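Local structure of anaerobically-induced outer membrane porin OprE (Pseudomonas aeruginosa, 4FRX) at residues Ile326-Gln330 with Ile331-Gln335. The protein forms a beta-barrel in the outer membrane and probably acts as an OprD-family porin for small solutes. Residues are numbered along the deposited sequence; the frame is centred on the assembly and turned at random.
Sequences ITDVQ and IGKFQ
Lys333 and Asp328 join the two limbs of a hairpin-shaped excursion within the loop between strands 295-305 and 340-349, a case of a loop without regular strands held by a few well-placed polar bonds. The limbs run nearly antiparallel, turning back at Gln330 and Ile331. From its CB, Lys333 sends CG out beside its own backbone N, 3.7 Å from Asp328 OD2. The chain then runs extended alongside the aspartate, and its CD and CE keep close to the same oxygen. Only at the last torsion does it bend (chi4 -60°), which brings NZ to Asp328 OD2 at 2.8 Å on the syn side, although 34° out of the carboxylate plane. Water 1 accepts a hydrogen bond from Lys333 NZ and is placed to donate one to Val329 O, linking the ammonium to the opposite limb a second time. Beyond the hairpin NZ also bonds to Ser321 O, while Ala323 N donates to Asp328 OD2.

Between the limbs, Val329 N gives a straight bond to Gly332 O (3.1 Å, 162° at the hydrogen). Farther from the bend, Thr327 OG1 donates to Lys333 O at 2.6 Å from above the carbonyl plane, and Gln302 NE2 bonds to the same hydroxyl. Phe334 adds the apolar contact between the limbs: its CB lies 3.7 Å from Thr327 CB, and its ring edge at CE1 meets Val329 CG2. At the bend, Glu381 accepts from the backbone N of Ile331 and Gly332, and Asp383 from that of Gln330, tying the hairpin end to strand 377-389 of the barrel wall. With the ammonium gripped by carboxylate, carbonyl and water, the lysine probably stays protonated; one backbone bond, a salt bridge and a hydroxyl-to-carbonyl bond together stand in for regular strand pairing.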
# COMPACT_ATOMS: atom_id res chain seq x y z
N ILE A 326 -8.12 6.33 3.65
CA ILE A 326 -7.78 7.72 3.32
C ILE A 326 -6.80 8.35 4.29
O ILE A 326 -6.26 9.44 4.03
CB ILE A 326 -9.03 8.62 3.16
CG1 ILE A 326 -9.85 8.69 4.45
CG2 ILE A 326 -9.88 8.15 1.98
CD1 ILE A 326 -10.98 9.74 4.41
N THR A 327 -6.55 7.64 5.39
CA THR A 327 -5.65 8.08 6.44
C THR A 327 -4.29 7.36 6.42
O THR A 327 -3.48 7.55 7.32
CB THR A 327 -6.28 7.88 7.83
OG1 THR A 327 -6.58 6.48 8.02
CG2 THR A 327 -7.57 8.70 7.96
N ASP A 328 -4.03 6.55 5.39
CA ASP A 328 -2.73 5.89 5.30
C ASP A 328 -1.76 6.91 4.73
O ASP A 328 -1.78 7.17 3.53
CB ASP A 328 -2.78 4.63 4.44
CG ASP A 328 -1.46 3.84 4.45
OD1 ASP A 328 -0.40 4.41 4.12
OD2 ASP A 328 -1.48 2.64 4.80
N VAL A 329 -0.93 7.47 5.59
CA VAL A 329 -0.07 8.60 5.24
C VAL A 329 1.40 8.25 5.53
O VAL A 329 1.75 7.08 5.60
CB VAL A 329 -0.52 9.90 5.94
CG1 VAL A 329 -1.89 10.34 5.41
CG2 VAL A 329 -0.62 9.70 7.45
N GLN A 330 2.26 9.26 5.66
CA GLN A 330 3.69 8.99 5.62
C GLN A 330 4.17 8.21 6.84
O GLN A 330 4.97 7.29 6.72
CB GLN A 330 4.50 10.28 5.43
CG GLN A 330 6.00 10.05 5.34
CD GLN A 330 6.79 11.32 5.11
OE1 GLN A 330 6.24 12.33 4.64
NE2 GLN A 330 8.09 11.28 5.42
N ILE A 331 3.66 8.59 8.01
CA ILE A 331 4.07 7.90 9.23
C ILE A 331 2.93 7.04 9.76
O ILE A 331 3.05 5.82 9.83
CB ILE A 331 4.56 8.88 10.31
CG1 ILE A 331 5.83 9.59 9.84
CG2 ILE A 331 4.79 8.15 11.64
CD1 ILE A 331 6.36 10.66 10.84
N GLY A 332 1.81 7.68 10.10
CA GLY A 332 0.70 6.97 10.74
C GLY A 332 -0.30 6.41 9.74
O GLY A 332 -0.21 6.69 8.54
N LYS A 333 -1.25 5.62 10.23
CA LYS A 333 -2.34 5.14 9.39
C LYS A 333 -3.71 5.43 10.01
O LYS A 333 -4.74 5.18 9.38
CB LYS A 333 -2.20 3.64 9.10
CG LYS A 333 -0.90 3.26 8.39
CD LYS A 333 -0.85 1.76 8.08
CE LYS A 333 0.53 1.34 7.55
NZ LYS A 333 0.88 2.06 6.28
N PHE A 334 -3.72 5.97 11.23
CA PHE A 334 -4.95 6.30 11.96
C PHE A 334 -5.96 5.15 11.93
O PHE A 334 -7.15 5.35 11.73
CB PHE A 334 -5.56 7.60 11.41
CG PHE A 334 -4.66 8.78 11.56
CD1 PHE A 334 -3.53 8.91 10.74
CD2 PHE A 334 -4.89 9.73 12.53
CE1 PHE A 334 -2.66 9.98 10.89
CE2 PHE A 334 -4.03 10.81 12.69
CZ PHE A 334 -2.91 10.93 11.87
N GLN A 335 -5.46 3.94 12.17
CA GLN A 335 -6.19 2.72 11.91
C GLN A 335 -6.59 2.02 13.20
O GLN A 335 -7.06 0.88 13.16
CB GLN A 335 -5.34 1.80 11.02
CG GLN A 335 -4.33 0.91 11.74
CD GLN A 335 -3.27 1.67 12.54
OE1 GLN A 335 -3.12 2.89 12.41
NE2 GLN A 335 -2.54 0.94 13.39
O HOH W 1 1.81 4.75 6.88